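Local atomic coordinates of lysozyme, putative (Bacillus anthracis, PDB entry 2WAG), a protein that probably hydrolyses bacterial cell-wall peptidoglycan as a family GH25 lysozyme, by a mechanism thought to use a neighbouring group and retain the anomeric configuration. Residues V141-T146 / L152-A157; V128-L133 / P159-W164; V19-Y24 / I28-L33; K58-A63 / V70-F75. All coordinates share one frame; numbering follows the deposited sequence. Where two conformers were deposited one is given.

Contact 1: V141-T146 / L152-A157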
# COMPACT_ATOMS: atom_id res chain seq x y z
N VAL A 141 1.35 20.96 -15.97
CA VAL A 141 1.84 20.00 -14.98
C VAL A 141 0.69 19.22 -14.34
O VAL A 141 -0.42 19.75 -14.12
CB VAL A 141 2.69 20.74 -13.94
CG1 VAL A 141 3.11 19.82 -12.79
CG2 VAL A 141 3.90 21.36 -14.64
N ILE A 142 0.96 17.94 -14.09
CA ILE A 142 0.02 17.07 -13.38
C ILE A 142 0.44 16.96 -11.91
O ILE A 142 1.62 16.74 -11.63
CB ILE A 142 0.06 15.65 -14.01
CG1 ILE A 142 -0.40 15.68 -15.48
CG2 ILE A 142 -0.83 14.70 -13.21
CD1 ILE A 142 0.11 14.49 -16.25
N LEU A 143 -0.52 17.10 -11.00
CA LEU A 143 -0.27 16.83 -9.59
C LEU A 143 -0.92 15.51 -9.21
O LEU A 143 -2.14 15.36 -9.38
CB LEU A 143 -0.84 17.93 -8.70
CG LEU A 143 -0.30 19.34 -8.97
CD1 LEU A 143 -1.00 20.35 -8.09
CD2 LEU A 143 1.23 19.40 -8.76
N TYR A 144 -0.11 14.56 -8.72
CA TYR A 144 -0.64 13.34 -8.12
C TYR A 144 -0.76 13.57 -6.63
O TYR A 144 0.16 14.14 -6.02
CB TYR A 144 0.32 12.18 -8.36
CG TYR A 144 -0.01 10.95 -7.54
CD1 TYR A 144 -0.85 9.94 -8.03
CD2 TYR A 144 0.52 10.79 -6.25
CE1 TYR A 144 -1.13 8.81 -7.26
CE2 TYR A 144 0.23 9.68 -5.47
CZ TYR A 144 -0.58 8.68 -5.99
OH TYR A 144 -0.82 7.56 -5.22
N ALA A 145 -1.83 13.11 -6.07
CA ALA A 145 -2.01 13.18 -4.62
C ALA A 145 -2.85 12.04 -4.08
O ALA A 145 -3.65 11.54 -4.78
CB ALA A 145 -2.68 14.50 -4.22
N THR A 146 -2.61 11.71 -2.82
CA THR A 146 -3.54 10.87 -2.08
C THR A 146 -4.72 11.74 -1.60
O THR A 146 -4.65 12.99 -1.62
CB THR A 146 -2.84 10.29 -0.86
OG1 THR A 146 -2.34 11.38 -0.07
CG2 THR A 146 -1.69 9.35 -1.28
N LEU A 152 -5.73 18.45 2.14
CA LEU A 152 -4.97 19.38 2.97
C LEU A 152 -4.11 20.39 2.19
O LEU A 152 -3.71 21.41 2.75
CB LEU A 152 -4.09 18.61 3.96
CG LEU A 152 -4.79 18.05 5.20
CD1 LEU A 152 -3.92 17.00 5.88
CD2 LEU A 152 -5.14 19.17 6.16
N TYR A 153 -3.80 20.13 0.93
CA TYR A 153 -2.94 20.99 0.19
C TYR A 153 -3.42 21.39 -1.21
O TYR A 153 -3.02 22.37 -1.69
CB TYR A 153 -1.58 20.36 0.08
CG TYR A 153 -0.95 20.03 1.40
CD1 TYR A 153 -0.80 20.99 2.37
CD2 TYR A 153 -0.53 18.77 1.70
CE1 TYR A 153 -0.22 20.68 3.58
CE2 TYR A 153 0.03 18.47 2.89
CZ TYR A 153 0.19 19.43 3.82
OH TYR A 153 0.76 19.09 5.03
N ILE A 154 -4.18 20.52 -1.88
CA ILE A 154 -4.46 20.70 -3.30
C ILE A 154 -5.88 21.20 -3.56
O ILE A 154 -6.12 21.95 -4.51
CB ILE A 154 -4.22 19.38 -4.10
CG1 ILE A 154 -2.87 18.72 -3.77
CG2 ILE A 154 -4.44 19.61 -5.61
CD1 ILE A 154 -1.65 19.63 -3.91
N LYS A 155 -6.81 20.77 -2.72
CA LYS A 155 -8.21 21.17 -2.83
C LYS A 155 -8.33 22.70 -2.87
O LYS A 155 -7.58 23.41 -2.18
CB LYS A 155 -8.94 20.62 -1.59
CG LYS A 155 -10.42 20.88 -1.52
CD LYS A 155 -10.94 20.58 -0.11
CE LYS A 155 -12.43 20.68 -0.10
NZ LYS A 155 -12.91 20.32 1.25
N ASP A 156 -9.28 23.20 -3.67
CA ASP A 156 -9.49 24.65 -3.79
C ASP A 156 -8.19 25.39 -4.18
O ASP A 156 -7.89 26.48 -3.66
CB ASP A 156 -10.02 25.22 -2.46
CG ASP A 156 -11.32 24.59 -2.02
OD1 ASP A 156 -12.21 24.42 -2.87
OD2 ASP A 156 -11.45 24.29 -0.80
N ALA A 157 -7.42 24.80 -5.08
CA ALA A 157 -6.13 25.35 -5.45
C ALA A 157 -5.65 24.74 -6.75
O ALA A 157 -6.31 23.88 -7.34
CB ALA A 157 -5.12 25.13 -4.31
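Ile-154 of helix 147-154 reaches back to Leu-143 and Ala-145 on strand 142-145. Its CB points toward the strand and splits there into two branches. CG1 is set anti to the carbonyl carbon (chi1 -48°) and leans on the methyl of Ala-145, 4.2 Å from CG1 to CB. From CG1 the chain bends at chi2 (-53°), which puts CD1 beside Leu-143, with 4.3 Å between Ile-154 CD1 and Leu-143 CD1. CG2, the other branch, lies 4.3 Å from the same Leu-143 CD1, so the leucine methyl faces both arms of the isoleucine. This describes one of two conformers modelled for Ile-154. A branched residue suits the site because its arms touch two strand residues at once, while the short Ala-145 lets the helix lie close. Leu-126 of helix 119-137 and Ile-163 of strand 162-166 also pack on Ile-154. Beyond Ile-154 the chain makes a type II turn to Ala-157, and these two residues belong to a magnesium site. Strand, helix and the following strand 162-166 form a beta-alpha-beta unit, the repeating element of a TIM-type barrel.

Contact 2: V128-L133 / P159-W164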
# COMPACT_ATOMS: atom_id res chain seq x y z
N VAL A 128 6.33 27.27 -7.16
CA VAL A 128 7.58 27.49 -7.87
C VAL A 128 7.91 26.30 -8.78
O VAL A 128 8.30 26.47 -9.93
CB VAL A 128 8.74 27.77 -6.90
CG1 VAL A 128 10.06 27.72 -7.65
CG2 VAL A 128 8.53 29.11 -6.18
N MET A 129 7.76 25.08 -8.25
CA MET A 129 8.04 23.90 -9.07
C MET A 129 7.17 23.86 -10.32
O MET A 129 7.66 23.59 -11.42
CB MET A 129 7.75 22.62 -8.29
CG MET A 129 8.75 22.27 -7.27
SD MET A 129 8.69 20.51 -6.86
CE MET A 129 9.20 19.80 -8.28
N ILE A 130 5.87 24.07 -10.13
CA ILE A 130 4.94 24.03 -11.26
C ILE A 130 5.35 25.08 -12.31
O ILE A 130 5.42 24.77 -13.51
CB ILE A 130 3.52 24.29 -10.78
CG1 ILE A 130 3.03 23.13 -9.91
CG2 ILE A 130 2.57 24.52 -11.99
CD1 ILE A 130 1.87 23.51 -9.01
N GLU A 131 5.64 26.31 -11.86
CA GLU A 131 6.01 27.36 -12.80
C GLU A 131 7.24 26.95 -13.62
O GLU A 131 7.29 27.10 -14.84
CB GLU A 131 6.29 28.66 -12.04
CG GLU A 131 6.60 29.81 -13.00
CD GLU A 131 6.91 31.09 -12.29
OE1 GLU A 131 6.05 31.59 -11.53
OE2 GLU A 131 8.01 31.62 -12.53
N MET A 132 8.24 26.42 -12.93
CA MET A 132 9.48 26.06 -13.61
C MET A 132 9.32 24.88 -14.56
O MET A 132 9.89 24.87 -15.67
CB MET A 132 10.59 25.79 -12.60
CG MET A 132 10.95 27.05 -11.80
SD MET A 132 12.22 26.76 -10.56
CE MET A 132 13.61 26.31 -11.57
N LEU A 133 8.56 23.86 -14.15
CA LEU A 133 8.36 22.70 -15.02
C LEU A 133 7.47 23.03 -16.21
O LEU A 133 7.73 22.57 -17.32
CB LEU A 133 7.74 21.52 -14.26
CG LEU A 133 8.69 20.70 -13.37
CD1 LEU A 133 7.98 19.47 -12.80
CD2 LEU A 133 10.00 20.33 -14.00
N PRO A 159 -5.55 25.50 -9.99
CA PRO A 159 -6.37 25.36 -11.19
C PRO A 159 -5.53 25.22 -12.46
O PRO A 159 -6.04 24.74 -13.47
CB PRO A 159 -7.21 26.65 -11.21
CG PRO A 159 -6.41 27.63 -10.42
CD PRO A 159 -5.68 26.83 -9.36
N GLN A 160 -4.25 25.59 -12.39
CA GLN A 160 -3.35 25.52 -13.54
C GLN A 160 -2.80 24.12 -13.78
O GLN A 160 -2.04 23.92 -14.72
CB GLN A 160 -2.18 26.53 -13.43
CG GLN A 160 -1.11 26.27 -12.37
CD GLN A 160 -1.47 26.69 -10.94
OE1 GLN A 160 -2.64 26.77 -10.56
NE2 GLN A 160 -0.44 26.95 -10.12
N CYS A 161 -3.17 23.15 -12.95
CA CYS A 161 -2.66 21.77 -13.10
C CYS A 161 -3.78 20.80 -13.39
O CYS A 161 -4.85 21.09 -13.15
CB CYS A 161 -1.96 21.29 -11.81
SG CYS A 161 -0.47 22.34 -11.39
N ASP A 162 -3.44 19.63 -13.89
CA ASP A 162 -4.41 18.52 -13.91
C ASP A 162 -4.16 17.62 -12.70
O ASP A 162 -3.04 17.58 -12.17
CB ASP A 162 -4.21 17.68 -15.18
CG ASP A 162 -4.85 18.32 -16.42
OD1 ASP A 162 -5.68 19.23 -16.25
OD2 ASP A 162 -4.54 17.86 -17.53
N ILE A 163 -5.20 16.93 -12.25
CA ILE A 163 -5.13 16.12 -11.04
C ILE A 163 -5.12 14.63 -11.34
O ILE A 163 -5.92 14.12 -12.15
CB ILE A 163 -6.31 16.43 -10.08
CG1 ILE A 163 -6.41 17.94 -9.78
CG2 ILE A 163 -6.20 15.58 -8.79
CD1 ILE A 163 -5.13 18.52 -9.19
N TRP A 164 -4.18 13.95 -10.70
CA TRP A 164 -4.10 12.50 -10.74
C TRP A 164 -4.37 12.04 -9.30
O TRP A 164 -3.57 12.32 -8.40
CB TRP A 164 -2.71 12.10 -11.25
CG TRP A 164 -2.37 10.63 -11.26
CD1 TRP A 164 -3.18 9.55 -10.97
CD2 TRP A 164 -1.09 10.10 -11.57
NE1 TRP A 164 -2.45 8.38 -11.09
CE2 TRP A 164 -1.15 8.70 -11.44
CE3 TRP A 164 0.14 10.70 -11.90
CZ2 TRP A 164 -0.04 7.87 -11.64
CZ3 TRP A 164 1.24 9.91 -12.11
CH2 TRP A 164 1.16 8.50 -11.96
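The sulfur of Cys-161 is held against three carbons of Ile-130, each touching SG from the helix side. Ile-130 CD1 comes closest, 3.5 Å from Cys-161 SG, with Ile-130 CG2 at 3.8 Å and Ile-130 CG1 at 3.9 Å from the same sulfur. The thiol, compact and only weakly polar, fits between the branches of the isoleucine and suits a buried apolar site. CB of Cys-161 points toward the helix, and SG, anti to the carbonyl carbon (chi1 -61°), meets both branches of Ile-130.

Helix 119-137 is the crossover between the parallel strands 103-106 and 142-145, and it lies on the outside of the sheet of this TIM-clan domain. Through Ile-130 it also reaches the chain just ahead of the next strand, 162-166, so one helix spans more than its own pair. The same side chain touches Ile-104 and Tyr-158, while Cys-161 rests on Leu-143.

Nearer the surface, Gln-160 adds the aliphatic part of its side chain. Gln-160 CG meets Ile-130 CG2 at 4.1 Å, the two side chains crossing at about a right angle. A bend at chi2 (-80°) folds the amide back alongside the isoleucine, with Gln-160 NE2 4.3 Å from Ile-130 CD1. A glutamine suits this place: its methylenes and the flank of its amide both lie along the isoleucine, at a partly exposed margin where a polar group is tolerated. The backbone carbonyl of Cys-161 accepts a hydrogen bond from Arg-178 NH2.

Contact 3: V19-Y24 / I28-L33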
# COMPACT_ATOMS: atom_id res chain seq x y z
N VAL A 19 0.50 2.40 -16.23
CA VAL A 19 1.19 2.11 -14.99
C VAL A 19 2.00 3.29 -14.48
O VAL A 19 2.25 4.19 -15.19
CB VAL A 19 2.21 0.92 -15.19
CG1 VAL A 19 1.51 -0.32 -15.78
CG2 VAL A 19 3.42 1.34 -16.08
N ASP A 20 2.36 3.21 -13.20
CA ASP A 20 3.42 4.08 -12.68
C ASP A 20 4.35 3.19 -11.89
O ASP A 20 3.89 2.25 -11.25
CB ASP A 20 2.89 5.28 -11.86
CG ASP A 20 2.21 4.87 -10.61
OD1 ASP A 20 0.99 4.73 -10.67
OD2 ASP A 20 2.88 4.71 -9.58
N VAL A 21 5.65 3.45 -12.01
CA VAL A 21 6.65 2.59 -11.40
C VAL A 21 7.80 3.40 -10.82
O VAL A 21 8.05 4.55 -11.24
CB VAL A 21 7.25 1.57 -12.41
CG1 VAL A 21 6.16 0.69 -13.02
CG2 VAL A 21 8.08 2.27 -13.49
N ALA A 22 8.51 2.78 -9.89
CA ALA A 22 9.76 3.28 -9.34
C ALA A 22 10.71 2.09 -9.26
O ALA A 22 10.37 0.97 -9.71
CB ALA A 22 9.54 3.90 -7.96
N SER A 23 11.89 2.30 -8.69
CA SER A 23 12.86 1.21 -8.66
C SER A 23 12.33 -0.01 -7.90
O SER A 23 12.76 -1.13 -8.18
CB SER A 23 14.18 1.67 -8.04
OG SER A 23 13.98 2.08 -6.70
N TYR A 24 11.40 0.20 -6.97
CA TYR A 24 10.88 -0.90 -6.12
C TYR A 24 10.14 -1.94 -6.93
O TYR A 24 9.93 -3.03 -6.44
CB TYR A 24 10.05 -0.33 -4.93
CG TYR A 24 10.82 0.84 -4.37
CD1 TYR A 24 12.10 0.65 -3.85
CD2 TYR A 24 10.36 2.13 -4.52
CE1 TYR A 24 12.87 1.72 -3.44
CE2 TYR A 24 11.11 3.20 -4.10
CZ TYR A 24 12.37 2.99 -3.58
OH TYR A 24 13.12 4.08 -3.21
N ILE A 28 11.58 -4.23 -15.17
CA ILE A 28 10.32 -4.26 -15.88
C ILE A 28 10.52 -4.63 -17.33
O ILE A 28 11.40 -4.10 -18.01
CB ILE A 28 9.64 -2.89 -15.80
CG1 ILE A 28 9.25 -2.59 -14.36
CG2 ILE A 28 8.44 -2.83 -16.73
CD1 ILE A 28 9.08 -1.13 -14.12
N ASP A 29 9.70 -5.56 -17.81
CA ASP A 29 9.69 -5.94 -19.20
C ASP A 29 8.65 -5.04 -19.87
O ASP A 29 7.44 -5.33 -19.84
CB ASP A 29 9.31 -7.42 -19.34
CG ASP A 29 9.31 -7.90 -20.79
OD1 ASP A 29 9.25 -7.07 -21.72
OD2 ASP A 29 9.40 -9.13 -21.00
N TRP A 30 9.11 -3.94 -20.45
CA TRP A 30 8.19 -2.94 -20.99
C TRP A 30 7.41 -3.46 -22.18
O TRP A 30 6.23 -3.13 -22.35
CB TRP A 30 8.95 -1.65 -21.34
CG TRP A 30 9.38 -0.95 -20.08
CD1 TRP A 30 10.59 -0.99 -19.46
CD2 TRP A 30 8.53 -0.16 -19.24
NE1 TRP A 30 10.56 -0.25 -18.29
CE2 TRP A 30 9.30 0.27 -18.14
CE3 TRP A 30 7.19 0.22 -19.31
CZ2 TRP A 30 8.76 1.07 -17.12
CZ3 TRP A 30 6.66 1.00 -18.30
CH2 TRP A 30 7.44 1.42 -17.22
N ARG A 31 8.03 -4.31 -22.99
CA ARG A 31 7.31 -4.89 -24.11
C ARG A 31 6.14 -5.77 -23.63
O ARG A 31 5.09 -5.82 -24.26
CB ARG A 31 8.25 -5.67 -25.04
CG ARG A 31 9.50 -6.24 -24.38
CD ARG A 31 10.67 -5.23 -24.28
NE ARG A 31 10.92 -4.75 -22.92
CZ ARG A 31 12.00 -4.06 -22.53
NH1 ARG A 31 12.93 -3.69 -23.41
NH2 ARG A 31 12.11 -3.67 -21.27
N GLU A 32 6.33 -6.45 -22.51
CA GLU A 32 5.27 -7.27 -21.96
C GLU A 32 4.12 -6.44 -21.41
O GLU A 32 2.94 -6.81 -21.56
CB GLU A 32 5.81 -8.22 -20.90
CG GLU A 32 4.88 -9.39 -20.62
CD GLU A 32 4.71 -10.36 -21.80
OE1 GLU A 32 5.48 -10.31 -22.78
OE2 GLU A 32 3.79 -11.19 -21.75
N LEU A 33 4.43 -5.30 -20.79
CA LEU A 33 3.35 -4.39 -20.37
C LEU A 33 2.59 -3.85 -21.56
O LEU A 33 1.35 -3.73 -21.54
CB LEU A 33 3.87 -3.23 -19.50
CG LEU A 33 4.36 -3.61 -18.10
CD1 LEU A 33 4.96 -2.39 -17.39
CD2 LEU A 33 3.25 -4.23 -17.26
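Val-19 and Val-21 of strand 17-21 meet Trp-30, Ile-28 and Leu-33 through apolar packing. Val-21 and Ile-28 approach tip to tip: in one of the two conformers modelled for Ile-28, its CD1 meets both valine methyls, 3.6 Å from Val-21 CG1 and from Val-21 CG2. Val-21 CG2 stands between the backbone N and the carbonyl carbon, which also sets it at the edge of the indole, 3.9 Å from Trp-30 CH2 and near the ring plane. Val-19 CG2 comes in obliquely at 3.9 Å from Trp-30 CZ3, and lies 4.2 Å from Leu-33 CD1. Ile-28 CG2 sits 3.5 Å above the centre of the Trp-30 ring. Beta-branched valines suit the strand, and the long flat tryptophan bridges the gap to it.

Strand, helix 30-34 and strand 40-47 make up a beta-alpha-beta unit of the TIM-type fold.

Polar bonds fix the helix start. Asp-29 is the N-cap: Glu-32 N donates to Asp-29 OD1 over 3.1 Å at 152°, from above the carboxylate plane. The same OD1 forms a salt bridge with Arg-31 NE at 3.1 Å in one arginine conformer, its hydrogen bond weak (128°). Asp-29 OD2 is hydrogen-bonded with Tyr-194 OH, and Trp-30 NE1 donates to Asn-59 OD1.

Contact 4: K58-A63 / V70-F75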
# COMPACT_ATOMS: atom_id res chain seq x y z
N LYS A 58 17.16 3.61 -17.02
CA LYS A 58 16.85 2.36 -17.71
C LYS A 58 15.37 2.29 -18.09
O LYS A 58 15.02 1.93 -19.22
CB LYS A 58 17.25 1.16 -16.83
CG LYS A 58 16.72 -0.20 -17.28
CD LYS A 58 17.19 -1.34 -16.37
CE LYS A 58 16.54 -1.30 -14.99
NZ LYS A 58 16.46 -2.68 -14.42
N ASN A 59 14.49 2.64 -17.15
CA ASN A 59 13.06 2.59 -17.44
C ASN A 59 12.68 3.59 -18.52
O ASN A 59 11.88 3.29 -19.41
CB ASN A 59 12.24 2.86 -16.19
CG ASN A 59 12.11 1.64 -15.29
OD1 ASN A 59 12.10 0.50 -15.77
ND2 ASN A 59 12.01 1.87 -13.98
N TRP A 60 13.24 4.80 -18.45
CA TRP A 60 12.92 5.80 -19.46
C TRP A 60 13.32 5.32 -20.84
O TRP A 60 12.53 5.38 -21.79
CB TRP A 60 13.64 7.10 -19.11
CG TRP A 60 13.39 8.23 -20.06
CD1 TRP A 60 14.21 8.65 -21.06
CD2 TRP A 60 12.25 9.11 -20.07
NE1 TRP A 60 13.65 9.72 -21.71
CE2 TRP A 60 12.46 10.04 -21.12
CE3 TRP A 60 11.09 9.20 -19.31
CZ2 TRP A 60 11.54 11.04 -21.43
CZ3 TRP A 60 10.17 10.21 -19.61
CH2 TRP A 60 10.40 11.12 -20.66
N THR A 61 14.53 4.81 -20.96
CA THR A 61 15.01 4.34 -22.25
C THR A 61 14.13 3.19 -22.74
O THR A 61 13.66 3.18 -23.89
CB THR A 61 16.45 3.86 -22.15
OG1 THR A 61 17.28 4.98 -21.78
CG2 THR A 61 16.91 3.28 -23.48
N ASN A 62 13.87 2.21 -21.89
CA ASN A 62 13.18 1.01 -22.36
C ASN A 62 11.71 1.29 -22.65
O ASN A 62 11.16 0.80 -23.65
CB ASN A 62 13.32 -0.14 -21.38
CG ASN A 62 14.75 -0.66 -21.30
OD1 ASN A 62 15.55 -0.40 -22.19
ND2 ASN A 62 15.07 -1.41 -20.24
N ALA A 63 11.06 2.09 -21.80
CA ALA A 63 9.65 2.36 -22.04
C ALA A 63 9.47 3.15 -23.32
O ALA A 63 8.53 2.94 -24.07
CB ALA A 63 9.03 3.09 -20.85
N VAL A 70 4.88 8.02 -22.52
CA VAL A 70 5.72 7.92 -21.34
C VAL A 70 5.98 9.28 -20.71
O VAL A 70 6.28 10.26 -21.42
CB VAL A 70 7.09 7.25 -21.68
CG1 VAL A 70 7.94 7.09 -20.45
CG2 VAL A 70 6.88 5.92 -22.35
N GLY A 71 5.85 9.36 -19.39
CA GLY A 71 6.19 10.56 -18.65
C GLY A 71 7.00 10.20 -17.43
O GLY A 71 7.20 9.01 -17.11
N ALA A 72 7.45 11.22 -16.71
CA ALA A 72 8.24 11.04 -15.49
C ALA A 72 7.60 11.78 -14.34
O ALA A 72 6.94 12.80 -14.54
CB ALA A 72 9.67 11.55 -15.70
N TYR A 73 7.80 11.27 -13.12
CA TYR A 73 7.33 11.98 -11.94
C TYR A 73 8.44 12.32 -10.96
O TYR A 73 9.47 11.63 -10.89
CB TYR A 73 6.16 11.26 -11.25
CG TYR A 73 6.43 10.04 -10.39
CD1 TYR A 73 6.76 10.17 -9.04
CD2 TYR A 73 6.21 8.76 -10.90
CE1 TYR A 73 6.88 9.04 -8.23
CE2 TYR A 73 6.30 7.62 -10.10
CZ TYR A 73 6.65 7.78 -8.77
OH TYR A 73 6.77 6.69 -7.93
N HIS A 74 8.18 13.39 -10.21
CA HIS A 74 9.01 13.82 -9.11
C HIS A 74 8.27 13.57 -7.81
O HIS A 74 7.11 13.94 -7.67
CB HIS A 74 9.21 15.34 -9.19
CG HIS A 74 10.12 15.85 -8.13
ND1 HIS A 74 9.71 16.48 -6.97
CD2 HIS A 74 11.46 15.75 -8.05
CE1 HIS A 74 10.77 16.76 -6.22
NE2 HIS A 74 11.84 16.34 -6.87
N PHE A 75 8.95 12.95 -6.85
CA PHE A 75 8.35 12.76 -5.54
C PHE A 75 8.70 13.97 -4.66
O PHE A 75 9.86 14.20 -4.33
CB PHE A 75 8.78 11.43 -4.91
CG PHE A 75 7.94 11.03 -3.74
CD1 PHE A 75 6.99 10.01 -3.85
CD2 PHE A 75 8.05 11.70 -2.55
CE1 PHE A 75 6.20 9.67 -2.75
CE2 PHE A 75 7.28 11.37 -1.46
CZ PHE A 75 6.34 10.35 -1.56
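Helix 58-63 and strand 70-75 run almost antiparallel, their short axes at 166° and 9.3 Å apart at closest approach, with Ala-63 and Val-70 the nearest pair of residues. Trp-60 and Val-70 supply most of the packing. Trp-60 CG is anti to the backbone N (chi1 -179°), which carries the six-membered ring over to the strand. There Trp-60 CZ3 lies 3.9 Å from Val-70 CG1, and it points with its ring edge at the backbone, 3.8 Å from Gly-71 C. The methyl of Ala-72 touches the same corner, 4.2 Å from its CB to Trp-60 CZ3. This short methyl, which points toward the helix, leaves the indole rim able to reach the main chain at Gly-71. Val-70 divides its work: CG1 serves the tryptophan while CG2 packs 3.9 Å from Ala-63 CB, where the short alanine allows a close approach as the connection between helix and strand turns back. The contact is thus part of the crossover from strand 40-47 through helix 56-64 to strand 69-75, parallel neighbours in the sheet. Trp-30 of helix 30-34 packs on Ala-63, and Phe-89 of helix 82-92 touches Ala-72.

Overall arrangement
From the N terminus, contact 3 closes first, a short loop from the first strand to its helix 30-34. Contact 4 follows in series, joining helix 56-64 to strand 69-75; the two lie about 9 Å apart between centres, with adjacent helices touching. Farther on, contact 2 links helix 119-137 to the chain entering strand 162-166, and contact 1, between strand 142-145 and helix 147-154, is nested inside that loop. No two loops cross. Contacts 1 and 3 lie on opposite sides of the chain's centre, yet all four reach the same sheet. Met-129 CE packs on His-74 ND1, joining contacts 2 and 4.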